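HhaI Restriction Endonuclease (Haemophilus parahaemolyticus, PDB 6UKE) cleaves double-stranded DNA at the palindromic sequence GCGC as a type II restriction endonuclease. Local coordinates at a contact of chain A with DNA. Numbering follows the deposited sequence.

All three sites read bases from the major groove of one duplex bound by a single copy of chain A, and sites 1 and 2 also hold its backbone. The C-alpha centres of sites 1 and 2 are about 3 Å apart, and the two share Lys157, Ser159 and Gly160. The C-alpha centres of sites 1 and 3 are about 8 Å apart. Those of sites 2 and 3 are about 10 Å apart. Lys157 belongs to all three. Sites 1 and 3 also draw on strand 51-62. Together they touch the paired GCGC, from its first guanine on chain B (site 1) to its last pair (site 3).

Site 1: a contact of chain A with DNA. Residues 58, 157, 159-160, 227. With nucleotides of chain B; nucleotides of chain C.
Ser159 (chi1 -73°) and Asn227 (chi1 -71°) both turn their side chains away from the carbonyl carbon, which directs OG to the base and ND2 to the phosphate of DG6 of chain B. Ser159 OG donates to N7 of DG6 of chain B, on the major-groove edge, at 2.8 Å. This is base reading by a PD-(D/E)XK restriction endonuclease. The next residue completes the pair of bonds: Gly160 N donates to O6 of DG6 of chain B at 2.8 Å. N7 and O6 side by side are the mark of guanine in this groove. Gly160 also puts its CA 3.6 Å from C6 of DG7 of chain C, on the opposite strand. Asn227 ND2 donates to the phosphate oxygen OP2 of DG6 of chain B at 2.7 Å, nearly straight (176° at H). OP2 sits in the plane of the amide. Asn227 ND2 also meets water 2, which bridges to OP1 of DA5 of chain B. Val58 adds apolar packing, with CG2 3.8 Å from the sugar carbon C2' of DG6 of chain B. Water 1 joins the backbone O and the NZ of Lys157 to N4 of DC7 of chain B, so this cytosine amine is contacted through solvent.

Site 2: a contact of chain A with DNA. Residues 157-160. With nucleotides of chain B; nucleotides of chain C.
O6 of DG8 of chain B is gripped by Lys157 of the protein and by the paired cytosine. Lys157 NZ reaches O6 of DG8 of chain B from the major groove at 2.8 Å. N4 of DC6 of chain C, the base-pair partner, donates to O6 of DG8 of chain B at 3.0 Å. The lysine chain gets there by bending late, at chi3 (60°) and chi4 (68°), which curls the amine back towards the guanine. The amine would probably draw electron density towards O6. The cytosine amine has a second acceptor in the protein. N4 of DC6 of chain C donates to the backbone O of Lys158 at 2.9 Å, arriving nearly in line with the C=O bond (170°). The side chain of Lys158 runs the other way, extended along the sugar-phosphate backbone. Lys158 NZ forms a salt bridge with the phosphate oxygen OP2 of DC6 of chain C at 2.8 Å. Water 4 links the same OP2 to the backbone O of Ser159. Water 5 ties Lys158 N to OP2 of DG5 of chain C. Gly160 CA packs 3.6 Å from C5 of DC6 of chain C. The site thus reads both bases of an inner G-C pair and holds the backbone of chain C.

Site 3: a contact of chain A with DNA. Residues 53, 155, 157, 231. With nucleotides of chain B; nucleotides of chain C.
Arg155 grips DG5 of chain C end-on, and this is the tight part of the contact. Arg155 NH1 donates to N7 of DG5 of chain C at 3.1 Å, in a nearly straight bond (178° at H). Arg155 NH2 donates to O6 of DG5 of chain C at 2.7 Å. Both acceptors lie within 1° of the guanidinium plane, so arginine and guanine meet edge to edge. The chain is extended from CG to NE, which carries the group to the base, and the final turn at chi4 (99°) brings the guanidinium into the plane of the guanine. Gln53 holds it there: Arg155 NH2 also donates to Gln53 OE1 at 2.8 Å, in the carbonyl plane and on a lone pair. That bond probably fixes which end of the amide, NE2, faces the guanine. Gln53 NE2 gives O6 of DG5 of chain C a further hydrogen bond at 3.1 Å. The amide lies nearly parallel over a face of the adenine, with Gln53 CD 3.6 Å from C6 of DA10 of chain B. Lys157 packs its CD 3.6 Å from C6 of DG5 of chain C. The looser side is bridged by water. Gln53 NE2 reaches water 7, which touches the sugar O4' of DA10 of chain B. Water 6 joins water 7, Gln53 N and O, and the phosphate oxygen OP2 of DA10. The site reads the guanine of one outer G-C pair, and probably helps restrict the enzyme to its GCGC target.

Site 1: a contact of chain A with DNA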
loop_
_atom_site.group_PDB
_atom_site.type_symbol
_atom_site.label_atom_id
_atom_site.label_comp_id
_atom_site.label_asym_id
_atom_site.label_seq_id
_atom_site.Cartn_x
_atom_site.Cartn_y
_atom_site.Cartn_z
ATOM N N VAL A 58 -8.286 8.375 4.099
ATOM C CA VAL A 58 -9.438 8.816 3.319
ATOM C C VAL A 58 -10.006 10.088 3.928
ATOM O O VAL A 58 -10.178 10.183 5.150
ATOM C CB VAL A 58 -10.506 7.716 3.265
ATOM C CG1 VAL A 58 -11.813 8.266 2.720
ATOM C CG2 VAL A 58 -10.005 6.529 2.414
ATOM N N LYS A 157 -9.131 6.597 -5.184
ATOM C CA LYS A 157 -8.536 5.270 -5.334
ATOM C C LYS A 157 -9.637 4.257 -5.063
ATOM O O LYS A 157 -10.041 4.050 -3.915
ATOM C CB LYS A 157 -7.327 5.056 -4.427
ATOM C CG LYS A 157 -6.687 3.673 -4.664
ATOM C CD LYS A 157 -5.249 3.573 -4.178
ATOM C CE LYS A 157 -5.127 3.822 -2.690
ATOM N NZ LYS A 157 -5.749 2.733 -1.867
ATOM N N SER A 159 -11.706 1.091 -4.268
ATOM C CA SER A 159 -11.414 0.043 -3.300
ATOM C C SER A 159 -11.134 -1.281 -4.018
ATOM O O SER A 159 -11.321 -1.421 -5.233
ATOM C CB SER A 159 -12.568 -0.112 -2.314
ATOM O OG SER A 159 -12.595 0.983 -1.409
ATOM N N GLY A 160 -10.697 -2.274 -3.237
ATOM C CA GLY A 160 -10.203 -3.518 -3.793
ATOM C C GLY A 160 -11.274 -4.568 -4.078
ATOM O O GLY A 160 -12.469 -4.396 -3.842
ATOM N N ASN A 227 -13.882 6.189 -3.224
ATOM C CA ASN A 227 -13.590 7.300 -2.331
ATOM C C ASN A 227 -12.177 7.817 -2.586
ATOM O O ASN A 227 -11.381 7.199 -3.298
ATOM C CB ASN A 227 -13.766 6.887 -0.867
ATOM C CG ASN A 227 -15.220 6.679 -0.498
ATOM O OD1 ASN A 227 -16.115 7.200 -1.163
ATOM N ND2 ASN A 227 -15.465 5.927 0.569
ATOM P P DA B 5 -19.103 2.119 0.864
ATOM O OP1 DA B 5 -19.861 3.262 1.426
ATOM O OP2 DA B 5 -18.941 2.000 -0.602
ATOM O "O5'" DA B 5 -17.668 2.077 1.535
ATOM C "C5'" DA B 5 -17.564 2.006 2.939
ATOM C "C4'" DA B 5 -16.138 1.719 3.348
ATOM O "O4'" DA B 5 -15.771 0.397 2.939
ATOM C "C3'" DA B 5 -15.094 2.650 2.739
ATOM O "O3'" DA B 5 -14.602 3.473 3.771
ATOM C "C2'" DA B 5 -14.010 1.703 2.160
ATOM C "C1'" DA B 5 -14.380 0.358 2.780
ATOM N N9 DA B 5 -14.076 -0.816 1.967
ATOM C C8 DA B 5 -14.569 -1.114 0.724
ATOM N N7 DA B 5 -14.175 -2.279 0.267
ATOM C C5 DA B 5 -13.384 -2.786 1.285
ATOM C C6 DA B 5 -12.663 -3.991 1.416
ATOM N N6 DA B 5 -12.626 -4.937 0.469
ATOM N N1 DA B 5 -11.988 -4.189 2.566
ATOM C C2 DA B 5 -12.026 -3.240 3.512
ATOM N N3 DA B 5 -12.669 -2.070 3.503
ATOM C C4 DA B 5 -13.334 -1.906 2.348
ATOM P P DG B 6 -13.502 4.606 3.493
ATOM O OP1 DG B 6 -13.820 5.652 4.505
ATOM O OP2 DG B 6 -13.447 4.926 2.042
ATOM O "O5'" DG B 6 -12.142 3.893 3.877
ATOM C "C5'" DG B 6 -11.978 3.395 5.193
ATOM C "C4'" DG B 6 -10.633 2.734 5.343
ATOM O "O4'" DG B 6 -10.610 1.497 4.589
ATOM C "C3'" DG B 6 -9.449 3.559 4.848
ATOM O "O3'" DG B 6 -8.382 3.385 5.763
ATOM C "C2'" DG B 6 -9.137 2.936 3.480
ATOM C "C1'" DG B 6 -9.483 1.477 3.735
ATOM N N9 DG B 6 -9.855 0.710 2.555
ATOM C C8 DG B 6 -10.668 1.109 1.524
ATOM N N7 DG B 6 -10.845 0.185 0.615
ATOM C C5 DG B 6 -10.109 -0.900 1.092
ATOM C C6 DG B 6 -9.916 -2.191 0.543
ATOM O O6 DG B 6 -10.384 -2.654 -0.507
ATOM N N1 DG B 6 -9.095 -2.981 1.354
ATOM C C2 DG B 6 -8.537 -2.565 2.548
ATOM N N2 DG B 6 -7.765 -3.456 3.200
ATOM N N3 DG B 6 -8.723 -1.369 3.067
ATOM C C4 DG B 6 -9.510 -0.591 2.290
ATOM P P DC B 7 -7.017 4.208 5.622
ATOM O OP1 DC B 7 -6.644 4.612 6.996
ATOM O OP2 DC B 7 -7.120 5.240 4.563
ATOM O "O5'" DC B 7 -5.973 3.101 5.173
ATOM C "C5'" DC B 7 -5.675 2.047 6.077
ATOM C "C4'" DC B 7 -4.748 1.038 5.440
ATOM O "O4'" DC B 7 -5.465 0.284 4.432
ATOM C "C3'" DC B 7 -3.512 1.628 4.754
ATOM O "O3'" DC B 7 -2.359 0.882 5.161
ATOM C "C2'" DC B 7 -3.815 1.447 3.267
ATOM C "C1'" DC B 7 -4.665 0.183 3.287
ATOM N N1 DC B 7 -5.532 0.066 2.110
ATOM C C2 DC B 7 -5.529 -1.111 1.359
ATOM O O2 DC B 7 -4.822 -2.076 1.728
ATOM N N3 DC B 7 -6.321 -1.179 0.256
ATOM C C4 DC B 7 -7.077 -0.137 -0.098
ATOM N N4 DC B 7 -7.836 -0.256 -1.202
ATOM C C5 DC B 7 -7.081 1.069 0.648
ATOM C C6 DC B 7 -6.304 1.128 1.735
ATOM P P DG C 7 -7.083 -8.818 -8.153
ATOM O OP1 DG C 7 -6.534 -9.909 -8.979
ATOM O OP2 DG C 7 -8.526 -8.774 -7.842
ATOM O "O5'" DG C 7 -6.301 -8.762 -6.759
ATOM C "C5'" DG C 7 -4.912 -9.031 -6.721
ATOM C "C4'" DG C 7 -4.435 -9.304 -5.303
ATOM O "O4'" DG C 7 -4.438 -8.083 -4.520
ATOM C "C3'" DG C 7 -5.248 -10.306 -4.509
ATOM O "O3'" DG C 7 -4.354 -11.019 -3.650
ATOM C "C2'" DG C 7 -6.225 -9.412 -3.730
ATOM C "C1'" DG C 7 -5.375 -8.169 -3.464
ATOM N N9 DG C 7 -6.111 -6.920 -3.480
ATOM C C8 DG C 7 -7.020 -6.511 -4.425
ATOM N N7 DG C 7 -7.479 -5.308 -4.213
ATOM C C5 DG C 7 -6.813 -4.891 -3.062
ATOM C C6 DG C 7 -6.897 -3.675 -2.365
ATOM O O6 DG C 7 -7.600 -2.702 -2.625
ATOM N N1 DG C 7 -6.056 -3.651 -1.251
ATOM C C2 DG C 7 -5.228 -4.678 -0.870
ATOM N N2 DG C 7 -4.493 -4.473 0.242
ATOM N N3 DG C 7 -5.138 -5.836 -1.525
ATOM C C4 DG C 7 -5.952 -5.862 -2.614
HETATM O O HOH W 1 -8.565 2.519 -2.011
HETATM O O HOH W 2 -18.248 5.668 1.867
#

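Site 2: a contact of chain A with DNA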
loop_
_atom_site.group_PDB
_atom_site.type_symbol
_atom_site.label_atom_id
_atom_site.label_comp_id
_atom_site.label_asym_id
_atom_site.label_seq_id
_atom_site.Cartn_x
_atom_site.Cartn_y
_atom_site.Cartn_z
ATOM N N LYS A 157 -9.131 6.597 -5.184
ATOM C CA LYS A 157 -8.536 5.270 -5.334
ATOM C C LYS A 157 -9.637 4.257 -5.063
ATOM O O LYS A 157 -10.041 4.050 -3.915
ATOM C CB LYS A 157 -7.327 5.056 -4.427
ATOM C CG LYS A 157 -6.687 3.673 -4.664
ATOM C CD LYS A 157 -5.249 3.573 -4.178
ATOM C CE LYS A 157 -5.127 3.822 -2.690
ATOM N NZ LYS A 157 -5.749 2.733 -1.867
ATOM N N LYS A 158 -10.127 3.661 -6.144
ATOM C CA LYS A 158 -11.139 2.617 -6.067
ATOM C C LYS A 158 -10.735 1.556 -5.048
ATOM O O LYS A 158 -9.564 1.182 -4.949
ATOM C CB LYS A 158 -11.313 2.002 -7.461
ATOM C CG LYS A 158 -12.411 0.958 -7.598
ATOM C CD LYS A 158 -12.333 0.313 -8.977
ATOM C CE LYS A 158 -13.512 -0.620 -9.216
ATOM N NZ LYS A 158 -13.364 -1.303 -10.531
ATOM N N SER A 159 -11.706 1.091 -4.268
ATOM C CA SER A 159 -11.414 0.043 -3.300
ATOM C C SER A 159 -11.134 -1.281 -4.018
ATOM O O SER A 159 -11.321 -1.421 -5.233
ATOM C CB SER A 159 -12.568 -0.112 -2.314
ATOM O OG SER A 159 -12.595 0.983 -1.409
ATOM N N GLY A 160 -10.697 -2.274 -3.237
ATOM C CA GLY A 160 -10.203 -3.518 -3.793
ATOM C C GLY A 160 -11.274 -4.568 -4.078
ATOM O O GLY A 160 -12.469 -4.396 -3.842
ATOM P P DC B 7 -7.017 4.208 5.622
ATOM O OP1 DC B 7 -6.644 4.612 6.996
ATOM O OP2 DC B 7 -7.120 5.240 4.563
ATOM O "O5'" DC B 7 -5.973 3.101 5.173
ATOM C "C5'" DC B 7 -5.675 2.047 6.077
ATOM C "C4'" DC B 7 -4.748 1.038 5.440
ATOM O "O4'" DC B 7 -5.465 0.284 4.432
ATOM C "C3'" DC B 7 -3.512 1.628 4.754
ATOM O "O3'" DC B 7 -2.359 0.882 5.161
ATOM C "C2'" DC B 7 -3.815 1.447 3.267
ATOM C "C1'" DC B 7 -4.665 0.183 3.287
ATOM N N1 DC B 7 -5.532 0.066 2.110
ATOM C C2 DC B 7 -5.529 -1.111 1.359
ATOM O O2 DC B 7 -4.822 -2.076 1.728
ATOM N N3 DC B 7 -6.321 -1.179 0.256
ATOM C C4 DC B 7 -7.077 -0.137 -0.098
ATOM N N4 DC B 7 -7.836 -0.256 -1.202
ATOM C C5 DC B 7 -7.081 1.069 0.648
ATOM C C6 DC B 7 -6.304 1.128 1.735
ATOM P P DG B 8 -0.909 1.181 4.542
ATOM O OP1 DG B 8 0.036 1.011 5.670
ATOM O OP2 DG B 8 -0.933 2.414 3.728
ATOM O "O5'" DG B 8 -0.643 -0.064 3.582
ATOM C "C5'" DG B 8 -0.498 -1.357 4.153
ATOM C "C4'" DG B 8 -0.413 -2.404 3.067
ATOM O "O4'" DG B 8 -1.676 -2.481 2.382
ATOM C "C3'" DG B 8 0.592 -2.101 1.976
ATOM O "O3'" DG B 8 1.856 -2.555 2.368
ATOM C "C2'" DG B 8 0.054 -2.907 0.797
ATOM C "C1'" DG B 8 -1.451 -2.781 1.005
ATOM N N9 DG B 8 -2.116 -1.749 0.229
ATOM C C8 DG B 8 -2.421 -0.467 0.640
ATOM N N7 DG B 8 -3.098 0.211 -0.241
ATOM C C5 DG B 8 -3.278 -0.688 -1.289
ATOM C C6 DG B 8 -3.956 -0.537 -2.516
ATOM O O6 DG B 8 -4.553 0.457 -2.949
ATOM N N1 DG B 8 -3.902 -1.702 -3.280
ATOM C C2 DG B 8 -3.272 -2.859 -2.898
ATOM N N2 DG B 8 -3.321 -3.883 -3.765
ATOM N N3 DG B 8 -2.644 -3.016 -1.745
ATOM C C4 DG B 8 -2.692 -1.899 -0.996
ATOM P P DC B 9 3.158 -1.735 1.919
ATOM O OP1 DC B 9 4.304 -2.450 2.507
ATOM O OP2 DC B 9 2.959 -0.295 2.157
ATOM O "O5'" DC B 9 3.185 -1.891 0.329
ATOM C "C5'" DC B 9 3.509 -3.147 -0.231
ATOM C "C4'" DC B 9 3.223 -3.180 -1.713
ATOM O "O4'" DC B 9 1.793 -3.090 -1.946
ATOM C "C3'" DC B 9 3.774 -2.022 -2.514
ATOM O "O3'" DC B 9 5.169 -2.174 -2.729
ATOM C "C2'" DC B 9 2.968 -2.190 -3.795
ATOM C "C1'" DC B 9 1.581 -2.509 -3.220
ATOM N N1 DC B 9 0.726 -1.284 -3.084
ATOM C C2 DC B 9 -0.073 -0.917 -4.155
ATOM O O2 DC B 9 -0.075 -1.626 -5.171
ATOM N N3 DC B 9 -0.831 0.198 -4.065
ATOM C C4 DC B 9 -0.810 0.940 -2.963
ATOM N N4 DC B 9 -1.584 2.035 -2.941
ATOM C C5 DC B 9 0.014 0.605 -1.850
ATOM C C6 DC B 9 0.763 -0.521 -1.946
ATOM P P DG C 5 -9.045 3.380 -12.356
ATOM O OP1 DG C 5 -9.995 2.970 -13.417
ATOM O OP2 DG C 5 -9.462 4.403 -11.370
ATOM O "O5'" DG C 5 -8.635 2.064 -11.581
ATOM C "C5'" DG C 5 -8.017 1.008 -12.280
ATOM C "C4'" DG C 5 -7.596 -0.054 -11.300
ATOM O "O4'" DG C 5 -6.390 0.392 -10.620
ATOM C "C3'" DG C 5 -8.624 -0.320 -10.191
ATOM O "O3'" DG C 5 -8.621 -1.700 -9.860
ATOM C "C2'" DG C 5 -8.066 0.505 -9.033
ATOM C "C1'" DG C 5 -6.587 0.253 -9.246
ATOM N N9 DG C 5 -5.707 1.165 -8.528
ATOM C C8 DG C 5 -5.795 2.535 -8.440
ATOM N N7 DG C 5 -4.851 3.067 -7.701
ATOM C C5 DG C 5 -4.096 1.970 -7.281
ATOM C C6 DG C 5 -2.946 1.905 -6.458
ATOM O O6 DG C 5 -2.340 2.832 -5.906
ATOM N N1 DG C 5 -2.512 0.591 -6.288
ATOM C C2 DG C 5 -3.109 -0.514 -6.843
ATOM N N2 DG C 5 -2.544 -1.700 -6.570
ATOM N N3 DG C 5 -4.178 -0.466 -7.614
ATOM C C4 DG C 5 -4.618 0.802 -7.786
ATOM P P DC C 6 -9.690 -2.713 -10.500
ATOM O OP1 DC C 6 -9.707 -2.519 -11.973
ATOM O OP2 DC C 6 -10.971 -2.597 -9.774
ATOM O "O5'" DC C 6 -9.079 -4.136 -10.183
ATOM C "C5'" DC C 6 -7.915 -4.580 -10.868
ATOM C "C4'" DC C 6 -6.986 -5.309 -9.929
ATOM O "O4'" DC C 6 -6.392 -4.365 -9.001
ATOM C "C3'" DC C 6 -7.636 -6.385 -9.062
ATOM O "O3'" DC C 6 -6.686 -7.429 -8.871
ATOM C "C2'" DC C 6 -7.937 -5.623 -7.766
ATOM C "C1'" DC C 6 -6.693 -4.749 -7.676
ATOM N N1 DC C 6 -6.836 -3.520 -6.862
ATOM C C2 DC C 6 -5.730 -3.075 -6.152
ATOM O O2 DC C 6 -4.686 -3.745 -6.197
ATOM N N3 DC C 6 -5.829 -1.946 -5.409
ATOM C C4 DC C 6 -6.971 -1.259 -5.384
ATOM N N4 DC C 6 -7.010 -0.144 -4.644
ATOM C C5 DC C 6 -8.121 -1.681 -6.124
ATOM C C6 DC C 6 -8.010 -2.811 -6.849
HETATM O O HOH W 3 -8.565 2.519 -2.011
HETATM O O HOH W 4 -11.934 -3.362 -7.270
HETATM O O HOH W 5 -8.884 4.485 -8.636
#

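Site 3: a contact of chain A with DNA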
loop_
_atom_site.group_PDB
_atom_site.type_symbol
_atom_site.label_atom_id
_atom_site.label_comp_id
_atom_site.label_asym_id
_atom_site.label_seq_id
_atom_site.Cartn_x
_atom_site.Cartn_y
_atom_site.Cartn_z
ATOM N N GLN A 53 4.639 3.961 -2.877
ATOM C CA GLN A 53 3.765 4.793 -2.069
ATOM C C GLN A 53 4.030 4.487 -0.594
ATOM O O GLN A 53 4.817 3.599 -0.262
ATOM C CB GLN A 53 2.309 4.593 -2.505
ATOM C CG GLN A 53 2.133 5.149 -3.934
ATOM C CD GLN A 53 0.791 4.870 -4.560
ATOM O OE1 GLN A 53 -0.028 5.783 -4.708
ATOM N NE2 GLN A 53 0.561 3.613 -4.961
ATOM N N ARG A 155 -6.447 11.789 -4.254
ATOM C CA ARG A 155 -6.977 11.193 -5.475
ATOM C C ARG A 155 -7.995 10.115 -5.146
ATOM O O ARG A 155 -7.948 9.495 -4.081
ATOM C CB ARG A 155 -5.862 10.598 -6.353
ATOM C CG ARG A 155 -5.127 9.380 -5.741
ATOM C CD ARG A 155 -4.096 8.848 -6.740
ATOM N NE ARG A 155 -3.232 7.781 -6.220
ATOM C CZ ARG A 155 -3.427 6.472 -6.439
ATOM N NH1 ARG A 155 -4.471 6.061 -7.158
ATOM N NH2 ARG A 155 -2.577 5.565 -5.942
ATOM N N LYS A 157 -9.131 6.597 -5.184
ATOM C CA LYS A 157 -8.536 5.270 -5.334
ATOM C C LYS A 157 -9.637 4.257 -5.063
ATOM O O LYS A 157 -10.041 4.050 -3.915
ATOM C CB LYS A 157 -7.327 5.056 -4.427
ATOM C CG LYS A 157 -6.687 3.673 -4.664
ATOM C CD LYS A 157 -5.249 3.573 -4.178
ATOM C CE LYS A 157 -5.127 3.822 -2.690
ATOM N NZ LYS A 157 -5.749 2.733 -1.867
ATOM N N ILE A 231 -2.572 10.459 -0.113
ATOM C CA ILE A 231 -1.687 9.307 -0.266
ATOM C C ILE A 231 -0.290 9.808 -0.607
ATOM O O ILE A 231 -0.120 10.763 -1.374
ATOM C CB ILE A 231 -2.247 8.317 -1.315
ATOM C CG1 ILE A 231 -1.340 7.081 -1.458
ATOM C CG2 ILE A 231 -2.488 9.015 -2.657
ATOM C CD1 ILE A 231 -2.057 5.839 -2.018
ATOM P P DG B 8 -0.909 1.181 4.542
ATOM O OP1 DG B 8 0.036 1.011 5.670
ATOM O OP2 DG B 8 -0.933 2.414 3.728
ATOM O "O5'" DG B 8 -0.643 -0.064 3.582
ATOM C "C5'" DG B 8 -0.498 -1.357 4.153
ATOM C "C4'" DG B 8 -0.413 -2.404 3.067
ATOM O "O4'" DG B 8 -1.676 -2.481 2.382
ATOM C "C3'" DG B 8 0.592 -2.101 1.976
ATOM O "O3'" DG B 8 1.856 -2.555 2.368
ATOM C "C2'" DG B 8 0.054 -2.907 0.797
ATOM C "C1'" DG B 8 -1.451 -2.781 1.005
ATOM N N9 DG B 8 -2.116 -1.749 0.229
ATOM C C8 DG B 8 -2.421 -0.467 0.640
ATOM N N7 DG B 8 -3.098 0.211 -0.241
ATOM C C5 DG B 8 -3.278 -0.688 -1.289
ATOM C C6 DG B 8 -3.956 -0.537 -2.516
ATOM O O6 DG B 8 -4.553 0.457 -2.949
ATOM N N1 DG B 8 -3.902 -1.702 -3.280
ATOM C C2 DG B 8 -3.272 -2.859 -2.898
ATOM N N2 DG B 8 -3.321 -3.883 -3.765
ATOM N N3 DG B 8 -2.644 -3.016 -1.745
ATOM C C4 DG B 8 -2.692 -1.899 -0.996
ATOM P P DC B 9 3.158 -1.735 1.919
ATOM O OP1 DC B 9 4.304 -2.450 2.507
ATOM O OP2 DC B 9 2.959 -0.295 2.157
ATOM O "O5'" DC B 9 3.185 -1.891 0.329
ATOM C "C5'" DC B 9 3.509 -3.147 -0.231
ATOM C "C4'" DC B 9 3.223 -3.180 -1.713
ATOM O "O4'" DC B 9 1.793 -3.090 -1.946
ATOM C "C3'" DC B 9 3.774 -2.022 -2.514
ATOM O "O3'" DC B 9 5.169 -2.174 -2.729
ATOM C "C2'" DC B 9 2.968 -2.190 -3.795
ATOM C "C1'" DC B 9 1.581 -2.509 -3.220
ATOM N N1 DC B 9 0.726 -1.284 -3.084
ATOM C C2 DC B 9 -0.073 -0.917 -4.155
ATOM O O2 DC B 9 -0.075 -1.626 -5.171
ATOM N N3 DC B 9 -0.831 0.198 -4.065
ATOM C C4 DC B 9 -0.810 0.940 -2.963
ATOM N N4 DC B 9 -1.584 2.035 -2.941
ATOM C C5 DC B 9 0.014 0.605 -1.850
ATOM C C6 DC B 9 0.763 -0.521 -1.946
ATOM P P DA B 10 6.159 -0.917 -2.539
ATOM O OP1 DA B 10 7.537 -1.466 -2.578
ATOM O OP2 DA B 10 5.693 -0.129 -1.361
ATOM O "O5'" DA B 10 5.848 0.007 -3.808
ATOM C "C5'" DA B 10 6.477 -0.247 -5.048
ATOM C "C4'" DA B 10 5.498 -0.874 -6.024
ATOM O "O4'" DA B 10 4.358 0.001 -6.210
ATOM C "C3'" DA B 10 6.051 -1.146 -7.413
ATOM O "O3'" DA B 10 5.491 -2.359 -7.868
ATOM C "C2'" DA B 10 5.560 0.063 -8.218
ATOM C "C1'" DA B 10 4.213 0.344 -7.568
ATOM N N9 DA B 10 3.805 1.748 -7.621
ATOM C C8 DA B 10 4.579 2.839 -7.318
ATOM N N7 DA B 10 3.942 3.982 -7.418
ATOM C C5 DA B 10 2.663 3.621 -7.805
ATOM C C6 DA B 10 1.505 4.381 -8.078
ATOM N N6 DA B 10 1.473 5.724 -8.008
ATOM N N1 DA B 10 0.391 3.710 -8.439
ATOM C C2 DA B 10 0.428 2.371 -8.515
ATOM N N3 DA B 10 1.454 1.549 -8.286
ATOM C C4 DA B 10 2.555 2.246 -7.928
ATOM P P DG C 5 -9.045 3.380 -12.356
ATOM O OP1 DG C 5 -9.995 2.970 -13.417
ATOM O OP2 DG C 5 -9.462 4.403 -11.370
ATOM O "O5'" DG C 5 -8.635 2.064 -11.581
ATOM C "C5'" DG C 5 -8.017 1.008 -12.280
ATOM C "C4'" DG C 5 -7.596 -0.054 -11.300
ATOM O "O4'" DG C 5 -6.390 0.392 -10.620
ATOM C "C3'" DG C 5 -8.624 -0.320 -10.191
ATOM O "O3'" DG C 5 -8.621 -1.700 -9.860
ATOM C "C2'" DG C 5 -8.066 0.505 -9.033
ATOM C "C1'" DG C 5 -6.587 0.253 -9.246
ATOM N N9 DG C 5 -5.707 1.165 -8.528
ATOM C C8 DG C 5 -5.795 2.535 -8.440
ATOM N N7 DG C 5 -4.851 3.067 -7.701
ATOM C C5 DG C 5 -4.096 1.970 -7.281
ATOM C C6 DG C 5 -2.946 1.905 -6.458
ATOM O O6 DG C 5 -2.340 2.832 -5.906
ATOM N N1 DG C 5 -2.512 0.591 -6.288
ATOM C C2 DG C 5 -3.109 -0.514 -6.843
ATOM N N2 DG C 5 -2.544 -1.700 -6.570
ATOM N N3 DG C 5 -4.178 -0.466 -7.614
ATOM C C4 DG C 5 -4.618 0.802 -7.786
HETATM O O HOH W 6 3.492 1.395 -2.000
HETATM O O HOH W 7 2.381 1.412 -4.520
#